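Local coordinates for 3,4-dihydroxy-2-butanone 4-phosphate synthase (Acinetobacter baumannii, PDB 6MNZ), which probably catalyses the conversion of D-ribulose 5-phosphate to formate and 3,4-dihydroxy-2-butanone 4-phosphate, a step of riboflavin biosynthesis, using magnesium or manganese, at residues 40-46 with 101-105; 220-224 with 236-240; 246-252 with 341-346. The contacts are given in a common frame with arbitrary orientation. Residue numbers count along the deposited sequence, not the author numbering.

Contact 1: 40-46 with 101-105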
loop_
_atom_site.group_PDB
_atom_site.type_symbol
_atom_site.label_atom_id
_atom_site.label_comp_id
_atom_site.label_asym_id
_atom_site.label_seq_id
_atom_site.Cartn_x
_atom_site.Cartn_y
_atom_site.Cartn_z
ATOM N N VAL A 40 0.446 28.163 -23.583
ATOM C CA VAL A 40 1.726 27.738 -24.135
ATOM C C VAL A 40 1.747 27.989 -25.637
ATOM O O VAL A 40 0.778 27.695 -26.350
ATOM C CB VAL A 40 1.992 26.258 -23.814
ATOM C CG1 VAL A 40 1.144 25.352 -24.692
ATOM C CG2 VAL A 40 3.473 25.940 -23.982
ATOM N N ARG A 41 2.880 28.466 -26.132
ATOM C CA ARG A 41 3.044 28.883 -27.516
ATOM C C ARG A 41 4.304 28.254 -28.084
ATOM O O ARG A 41 5.154 27.767 -27.331
ATOM C CB ARG A 41 3.125 30.413 -27.629
ATOM C CG ARG A 41 1.976 31.143 -26.947
ATOM C CD ARG A 41 2.268 32.625 -26.782
ATOM N NE ARG A 41 3.509 32.864 -26.051
ATOM C CZ ARG A 41 4.003 34.069 -25.786
ATOM N NH1 ARG A 41 3.262 35.151 -25.985
ATOM N NH2 ARG A 41 5.188 34.184 -25.201
ATOM N N PRO A 42 4.372 28.091 -29.411
ATOM C CA PRO A 42 5.572 27.503 -30.023
ATOM C C PRO A 42 6.870 28.005 -29.412
ATOM O O PRO A 42 7.716 27.204 -29.004
ATOM C CB PRO A 42 5.449 27.920 -31.494
ATOM C CG PRO A 42 3.966 28.005 -31.729
ATOM C CD PRO A 42 3.315 28.358 -30.406
ATOM N N GLU A 43 7.028 29.326 -29.313
ATOM C CA GLU A 43 8.271 29.881 -28.792
ATOM C C GLU A 43 8.478 29.556 -27.320
ATOM O O GLU A 43 9.621 29.567 -26.852
ATOM C CB GLU A 43 8.303 31.397 -28.991
ATOM C CG GLU A 43 9.243 31.871 -30.094
ATOM C CD GLU A 43 10.660 31.347 -29.933
ATOM O OE1 GLU A 43 11.097 30.555 -30.794
ATOM O OE2 GLU A 43 11.277 31.607 -28.877
ATOM N N ASP A 44 7.419 29.171 -26.604
ATOM C CA ASP A 44 7.584 28.754 -25.215
ATOM C C ASP A 44 8.208 27.367 -25.127
ATOM O O ASP A 44 9.171 27.161 -24.378
ATOM C CB ASP A 44 6.236 28.785 -24.495
ATOM C CG ASP A 44 5.717 30.194 -24.294
ATOM O OD1 ASP A 44 6.351 30.957 -23.536
ATOM O OD2 ASP A 44 4.637 30.514 -24.834
ATOM N N ILE A 45 7.745 26.431 -25.957
ATOM C CA ILE A 45 8.372 25.113 -26.008
ATOM C C ILE A 45 9.821 25.234 -26.457
ATOM O O ILE A 45 10.709 24.552 -25.933
ATOM C CB ILE A 45 7.573 24.174 -26.932
ATOM C CG1 ILE A 45 6.101 24.125 -26.516
ATOM C CG2 ILE A 45 8.175 22.777 -26.918
ATOM C CD1 ILE A 45 5.878 23.726 -25.070
ATOM N N ASN A 46 10.094 26.136 -27.403
ATOM C CA ASN A 46 11.450 26.266 -27.924
ATOM C C ASN A 46 12.400 26.814 -26.867
ATOM O O ASN A 46 13.553 26.379 -26.777
ATOM C CB ASN A 46 11.457 27.164 -29.160
ATOM C CG ASN A 46 12.833 27.279 -29.786
ATOM O OD1 ASN A 46 13.366 28.377 -29.941
ATOM N ND2 ASN A 46 13.424 26.141 -30.135
ATOM N N ALA A 101 8.824 22.464 -32.263
ATOM C CA ALA A 101 8.368 23.306 -31.162
ATOM C C ALA A 101 6.896 23.664 -31.323
ATOM O O ALA A 101 6.100 23.499 -30.392
ATOM C CB ALA A 101 9.225 24.570 -31.082
ATOM N N ALA A 102 6.504 24.085 -32.525
ATOM C CA ALA A 102 5.101 24.397 -32.779
ATOM C C ALA A 102 4.225 23.165 -32.597
ATOM O O ALA A 102 3.100 23.263 -32.091
ATOM C CB ALA A 102 4.939 24.969 -34.187
ATOM N N GLU A 103 4.638 22.038 -33.181
ATOM C CA GLU A 103 3.784 20.854 -33.190
ATOM C C GLU A 103 3.569 20.318 -31.779
ATOM O O GLU A 103 2.431 20.033 -31.387
ATOM C CB GLU A 103 4.394 19.775 -34.084
ATOM C CG GLU A 103 4.257 20.059 -35.573
ATOM C CD GLU A 103 4.547 18.841 -36.438
ATOM O OE1 GLU A 103 4.865 19.029 -37.633
ATOM O OE2 GLU A 103 4.271 17.708 -35.990
ATOM N N ARG A 104 4.621 20.315 -30.959
ATOM C CA ARG A 104 4.459 19.980 -29.550
ATOM C C ARG A 104 3.491 20.937 -28.868
ATOM O O ARG A 104 2.534 20.509 -28.211
ATOM C CB ARG A 104 5.818 20.004 -28.852
ATOM C CG ARG A 104 6.580 18.696 -28.936
ATOM C CD ARG A 104 7.826 18.728 -28.073
ATOM N NE ARG A 104 9.046 18.676 -28.870
ATOM C CZ ARG A 104 10.268 18.810 -28.370
ATOM N NH1 ARG A 104 10.435 18.967 -27.065
ATOM N NH2 ARG A 104 11.323 18.770 -29.172
ATOM N N ALA A 105 3.737 22.242 -28.996
ATOM C CA ALA A 105 2.781 23.234 -28.517
ATOM C C ALA A 105 1.374 22.922 -29.014
ATOM O O ALA A 105 0.434 22.807 -28.220
ATOM C CB ALA A 105 3.213 24.632 -28.960
#

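Contact 2: 220-224 with 236-240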
loop_
_atom_site.group_PDB
_atom_site.type_symbol
_atom_site.label_atom_id
_atom_site.label_comp_id
_atom_site.label_asym_id
_atom_site.label_seq_id
_atom_site.Cartn_x
_atom_site.Cartn_y
_atom_site.Cartn_z
ATOM N N SER A 220 -12.043 10.458 29.281
ATOM C CA SER A 220 -13.013 10.599 28.206
ATOM C C SER A 220 -12.571 11.701 27.255
ATOM O O SER A 220 -12.176 12.787 27.688
ATOM C CB SER A 220 -14.401 10.918 28.766
ATOM O OG SER A 220 -14.830 9.911 29.666
ATOM N N PHE A 221 -12.674 11.429 25.958
ATOM C CA PHE A 221 -12.324 12.390 24.925
ATOM C C PHE A 221 -13.507 12.587 23.988
ATOM O O PHE A 221 -14.343 11.696 23.816
ATOM C CB PHE A 221 -11.095 11.932 24.130
ATOM C CG PHE A 221 -9.798 12.126 24.857
ATOM C CD1 PHE A 221 -9.156 11.053 25.450
ATOM C CD2 PHE A 221 -9.200 13.372 24.912
ATOM C CE1 PHE A 221 -7.914 11.207 26.032
ATOM C CE2 PHE A 221 -7.974 13.540 25.526
ATOM C CZ PHE A 221 -7.323 12.453 26.073
ATOM N N GLU A 222 -13.500 13.719 23.290
ATOM C CA GLU A 222 -14.358 13.931 22.132
ATOM C C GLU A 222 -13.569 13.665 20.856
ATOM O O GLU A 222 -12.472 14.202 20.674
ATOM C CB GLU A 222 -14.913 15.356 22.121
ATOM C CG GLU A 222 -15.653 15.744 23.387
ATOM C CD GLU A 222 -16.937 14.960 23.577
ATOM O OE1 GLU A 222 -17.412 14.345 22.599
ATOM O OE2 GLU A 222 -17.504 15.009 24.689
ATOM N N LEU A 223 -14.116 12.809 19.992
ATOM C CA LEU A 223 -13.467 12.427 18.741
ATOM C C LEU A 223 -14.014 13.299 17.617
ATOM O O LEU A 223 -15.121 13.062 17.128
ATOM C CB LEU A 223 -13.705 10.948 18.443
ATOM C CG LEU A 223 -12.542 10.171 17.833
ATOM C CD1 LEU A 223 -11.486 9.887 18.884
ATOM C CD2 LEU A 223 -13.044 8.878 17.209
ATOM N N TYR A 224 -13.152 14.149 17.065
ATOM C CA TYR A 224 -13.442 14.881 15.837
ATOM C C TYR A 224 -12.725 14.194 14.680
ATOM O O TYR A 224 -11.497 14.063 14.697
ATOM C CB TYR A 224 -13.015 16.342 15.970
ATOM C CG TYR A 224 -13.711 17.088 17.091
ATOM C CD1 TYR A 224 -14.504 18.196 16.821
ATOM C CD2 TYR A 224 -13.436 16.798 18.423
ATOM C CE1 TYR A 224 -15.046 18.953 17.845
ATOM C CE2 TYR A 224 -14.076 17.471 19.447
ATOM C CZ TYR A 224 -14.876 18.554 19.151
ATOM O OH TYR A 224 -15.450 19.284 20.165
ATOM N N LEU A 236 -7.898 12.899 12.876
ATOM C CA LEU A 236 -8.599 12.905 14.150
ATOM C C LEU A 236 -8.124 14.064 15.017
ATOM O O LEU A 236 -7.013 14.578 14.852
ATOM C CB LEU A 236 -8.393 11.585 14.901
ATOM C CG LEU A 236 -8.887 10.337 14.171
ATOM C CD1 LEU A 236 -8.411 9.094 14.889
ATOM C CD2 LEU A 236 -10.398 10.346 14.060
ATOM N N ALA A 237 -8.951 14.411 16.003
ATOM C CA ALA A 237 -8.566 15.374 17.033
ATOM C C ALA A 237 -9.219 14.956 18.342
ATOM O O ALA A 237 -10.447 14.847 18.411
ATOM C CB ALA A 237 -8.978 16.791 16.642
ATOM N N LEU A 238 -8.398 14.503 19.287
ATOM C CA LEU A 238 -8.850 14.187 20.636
ATOM C C LEU A 238 -8.828 15.448 21.492
ATOM O O LEU A 238 -7.776 16.075 21.653
ATOM C CB LEU A 238 -7.969 13.104 21.255
ATOM C CG LEU A 238 -8.254 11.674 20.794
ATOM C CD1 LEU A 238 -7.800 11.476 19.359
ATOM C CD2 LEU A 238 -7.576 10.670 21.714
ATOM N N VAL A 239 -10.001 15.856 21.976
ATOM C CA VAL A 239 -10.161 17.090 22.736
ATOM C C VAL A 239 -10.595 16.740 24.153
ATOM O O VAL A 239 -11.390 15.817 24.359
ATOM C CB VAL A 239 -11.185 18.037 22.077
ATOM C CG1 VAL A 239 -11.303 19.328 22.871
ATOM C CG2 VAL A 239 -10.784 18.326 20.641
ATOM N N LYS A 240 -10.017 17.438 25.130
ATOM C CA LYS A 240 -10.507 17.432 26.503
ATOM C C LYS A 240 -10.732 18.871 26.941
ATOM O O LYS A 240 -9.781 19.658 26.999
ATOM C CB LYS A 240 -9.521 16.729 27.442
ATOM C CG LYS A 240 -9.916 16.750 28.918
ATOM C CD LYS A 240 -11.143 15.887 29.197
ATOM C CE LYS A 240 -11.879 16.350 30.448
ATOM N NZ LYS A 240 -12.351 15.206 31.277
#

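Contact 3: 246-252 with 341-346. With SO4 (sulfate ion), chain D.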
loop_
_atom_site.group_PDB
_atom_site.type_symbol
_atom_site.label_atom_id
_atom_site.label_comp_id
_atom_site.label_asym_id
_atom_site.label_seq_id
_atom_site.Cartn_x
_atom_site.Cartn_y
_atom_site.Cartn_z
ATOM N N GLY A 246 -10.067 29.348 26.397
ATOM C CA GLY A 246 -8.747 29.844 26.742
ATOM C C GLY A 246 -7.629 29.018 26.140
ATOM O O GLY A 246 -7.727 28.604 24.982
ATOM N N VAL A 247 -6.524 28.844 26.866
ATOM C CA VAL A 247 -5.340 28.218 26.288
ATOM C C VAL A 247 -5.576 26.720 26.174
ATOM O O VAL A 247 -6.182 26.099 27.056
ATOM C CB VAL A 247 -4.082 28.518 27.124
ATOM C CG1 VAL A 247 -3.820 30.018 27.181
ATOM C CG2 VAL A 247 -4.200 27.919 28.522
ATOM N N THR A 248 -5.075 26.128 25.095
ATOM C CA THR A 248 -5.206 24.700 24.848
ATOM C C THR A 248 -3.821 24.077 24.764
ATOM O O THR A 248 -2.923 24.632 24.121
ATOM C CB THR A 248 -5.991 24.439 23.560
ATOM O OG1 THR A 248 -7.239 25.144 23.609
ATOM C CG2 THR A 248 -6.261 22.955 23.387
ATOM N N THR A 249 -3.622 22.990 25.505
ATOM C CA THR A 249 -2.397 22.205 25.415
ATOM C C THR A 249 -2.487 21.259 24.224
ATOM O O THR A 249 -3.449 20.491 24.105
ATOM C CB THR A 249 -2.173 21.422 26.707
ATOM O OG1 THR A 249 -2.244 22.311 27.827
ATOM C CG2 THR A 249 -0.814 20.734 26.689
ATOM N N VAL A 250 -1.532 21.368 23.303
ATOM C CA VAL A 250 -1.695 20.873 21.943
ATOM C C VAL A 250 -0.518 19.973 21.599
ATOM O O VAL A 250 0.626 20.260 21.966
ATOM C CB VAL A 250 -1.809 22.028 20.927
ATOM C CG1 VAL A 250 -1.849 21.486 19.507
ATOM C CG2 VAL A 250 -3.042 22.860 21.221
ATOM N N ARG A 251 -0.798 18.897 20.864
ATOM C CA ARG A 251 0.228 18.167 20.129
ATOM C C ARG A 251 -0.330 17.764 18.775
ATOM O O ARG A 251 -1.306 17.012 18.705
ATOM C CB ARG A 251 0.690 16.932 20.903
ATOM C CG ARG A 251 1.684 16.072 20.141
ATOM C CD ARG A 251 2.879 15.705 21.004
ATOM N NE ARG A 251 3.855 14.903 20.270
ATOM C CZ ARG A 251 4.953 15.385 19.694
ATOM N NH1 ARG A 251 5.296 16.658 19.848
ATOM N NH2 ARG A 251 5.762 14.568 19.036
ATOM N N VAL A 252 0.323 18.215 17.710
ATOM C CA VAL A 252 0.182 17.593 16.398
ATOM C C VAL A 252 1.116 16.393 16.307
ATOM O O VAL A 252 2.313 16.497 16.595
ATOM C CB VAL A 252 0.478 18.610 15.284
ATOM C CG1 VAL A 252 0.621 17.905 13.943
ATOM C CG2 VAL A 252 -0.620 19.659 15.231
ATOM N N LYS A 341 -4.752 30.239 21.450
ATOM C CA LYS A 341 -3.482 30.389 22.146
ATOM C C LYS A 341 -3.097 29.034 22.716
ATOM O O LYS A 341 -3.908 28.395 23.394
ATOM C CB LYS A 341 -3.583 31.427 23.269
ATOM C CG LYS A 341 -3.761 32.862 22.792
ATOM C CD LYS A 341 -3.879 33.825 23.966
ATOM C CE LYS A 341 -4.299 35.214 23.511
ATOM N NZ LYS A 341 -4.512 36.143 24.657
ATOM N N MET A 342 -1.870 28.596 22.440
ATOM C CA MET A 342 -1.503 27.193 22.554
ATOM C C MET A 342 -0.378 27.032 23.564
ATOM O O MET A 342 0.542 27.852 23.626
ATOM C CB MET A 342 -1.053 26.604 21.213
ATOM C CG MET A 342 -2.190 26.147 20.316
ATOM S SD MET A 342 -1.611 25.226 18.876
ATOM C CE MET A 342 -0.729 26.487 17.955
ATOM N N LYS A 343 -0.339 25.850 24.169
ATOM C CA LYS A 343 0.833 25.351 24.882
ATOM C C LYS A 343 1.291 24.075 24.183
ATOM O O LYS A 343 0.677 23.016 24.344
ATOM C CB LYS A 343 0.497 25.111 26.351
ATOM C CG LYS A 343 1.391 24.116 27.067
ATOM C CD LYS A 343 1.095 24.124 28.561
ATOM C CE LYS A 343 1.423 22.793 29.216
ATOM N NZ LYS A 343 1.067 22.791 30.663
ATOM N N LEU A 344 2.302 24.201 23.327
ATOM C CA LEU A 344 2.701 23.106 22.453
ATOM C C LEU A 344 3.562 22.110 23.219
ATOM O O LEU A 344 4.564 22.488 23.838
ATOM C CB LEU A 344 3.470 23.629 21.242
ATOM C CG LEU A 344 2.702 24.401 20.169
ATOM C CD1 LEU A 344 3.610 24.693 18.980
ATOM C CD2 LEU A 344 1.465 23.646 19.717
ATOM N N LEU A 345 3.266 20.827 23.035
ATOM C CA LEU A 345 4.101 19.750 23.541
ATOM C C LEU A 345 5.127 19.276 22.516
ATOM O O LEU A 345 5.651 18.163 22.645
ATOM C CB LEU A 345 3.225 18.577 23.985
ATOM C CG LEU A 345 2.062 18.944 24.910
ATOM C CD1 LEU A 345 1.414 17.690 25.477
ATOM C CD2 LEU A 345 2.529 19.863 26.030
ATOM N N SER A 346 5.439 20.099 21.523
ATOM C CA SER A 346 6.417 19.761 20.501
ATOM C C SER A 346 7.748 20.438 20.803
ATOM O O SER A 346 7.813 21.454 21.500
ATOM C CB SER A 346 5.921 20.179 19.116
ATOM O OG SER A 346 4.738 19.480 18.766
HETATM S S SO4 D . 8.879 16.240 19.097
HETATM O O1 SO4 D . 7.941 16.541 18.020
HETATM O O2 SO4 D . 8.498 16.984 20.296
HETATM O O3 SO4 D . 8.852 14.808 19.378
HETATM O O4 SO4 D . 10.224 16.634 18.690
#

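Contact 1: 40-46 with 101-105
A101 opens helix 101-112 with its CA-to-CB bond directed at the start of helix 42-52. Its CB lies 3.7 Å from P42 O, while A101 O comes within 3.8 Å of I45 CB; the small methyl allows the backbones to come this close. The CA atoms of A102 and P42 are 4.2 Å apart, and the proline ring lies against the helix, with P42 CB 3.8 Å from A102 CA. R104 offers its aliphatic part, its CB 4.1 Å from I45 CG2, and sends NH2 to the carbonyl of I99. A105 CB is buried, 3.7 Å from P42 N and 3.8 Å from I45 CG1. I45, branched and long, fills the groove beside these alanines. The short helical segments run at 110° and approach to 7.7 Å. R41, its backbone C 3.9 Å from A105 CB and its CA-to-CB bond directed away, is the N-cap, and D44 N donates to R41 O (2.8 Å). Separately, R41 NE makes a salt bridge with D44 OD2 (2.9 Å). P42 suits the first turn, where its missing amide hydrogen costs no helical bond. The helices lie beside strand 160-164, where I45 meets V161 and which ends at E164, probably essential for catalysis. With R41 paired to D44 and R104 to I99, each on its own side, what joins the helices is apolar packing of alanine, proline and isoleucine.

Contact 2: 220-224 with 236-240
Four backbone hydrogen bonds hold the two strands together. E222 N donates to V239 O and V239 N to E222 O, both at 3.2 Å; two residues further along the strands Y224 N donates to A237 O at 3.1 Å and A237 N to Y224 O at 2.9 Å. E222-V239 and Y224-A237 are therefore hydrogen-bonded antiparallel pairs, with the non-hydrogen-bonded pair L223-L238 between them. Weaker CA-H...O contacts extend the pattern at both ends, from F221 CA to V239 O (3.6 Å) and from L236 CA to Y224 O (3.2 Å).

The side chains alternate between two faces. On that of Y224, A237 and V239, the tyrosine ring lies along the neighbouring strand, with Y224 CE2 3.6 Å from V239 CG2 and Y224 CB 4.1 Å from A237 CB; alanine gives the ring space beside its CB, and the beta-branched valine offers it a methyl. L337 covers the same three residues. On the other face L223 CD1 meets L238 CD1 at 4.0 Å, and L238 CD2 sits over the F221 ring, 4.2 Å from its centroid, in a CH-pi contact. L236 packs on L301 and L238 on L261 of the second subunit, so leucines suit places that adjoin the dimer partner. E222 directs its carboxylate away, to T213 on strand 206-215, as befits a less buried position. With the strands 152° apart in direction and only a short connection between them, this is a beta hairpin, part of the mixed sheet of the GTP cyclohydrolase II-like domain.

Contact 3: 246-252 with 341-346
Backbone hydrogen bonds come first, in the alternating pattern of parallel strands. T248 N donates to K341 O (3.1 Å), K343 N to T248 O (2.9 Å), V250 N to K343 O (2.9 Å) and L345 N to V250 O (2.9 Å), so that T248, T249 and V250 lie beside M342, K343 and L344. CA-H...O contacts accompany them, such as V247 CA to K341 O at 3.2 Å.

Apolar packing occupies the face of T248, V250, M342 and L344. V250 CG2 touches M342 CG at 3.5 Å and V250 CB meets L344 CD2 at 3.8 Å; V250 and M342 also pack on L334 of helix 320-336, and beta-branched or flexible apolar residues suit that covered surface. On the opposite face T249 and K343, more open to solvent, can be polar, while T249 CG2 still meets L345 CD2 at 3.5 Å.

At the C-terminal end R251 reaches past L345 to a sulfate, probably from the crystallisation liquor: R251 NH1 and NH2 donate to its O1 at 3.2 and 3.1 Å, and S347 also binds the ion. A guanidinium suits an oxyanion because it can present two donors together. Strands 290-292, 248-253, 342-344 and 362-365 run parallel, side by side, in the mixed sheet of the GTP cyclohydrolase II-like domain, and helix 320-336, covering one face, links strand 290-292 to strand 342-344 in a beta-alpha-beta crossover with strand 248-253 between them.

How the contacts relate
Contact 1 belongs to the synthase region, its centre 54 Å from that of contact 2 and 52 Å from that of contact 3, on the opposite side of the chain's centre. Contacts 2 and 3 share one mixed sheet in the cyclohydrolase-like region, their centres 14 Å apart, and strand 235-239 is followed in sequence by strand 248-253. Contact 2 is the most buried and packs against the second subunit; contacts 1 and 3 are only partly buried. Their chemistry follows their architecture: helix packing in which alanines meet proline and isoleucine in contact 1, antiparallel backbone pairing in contact 2, and parallel pairing ending at a bound anion in contact 3.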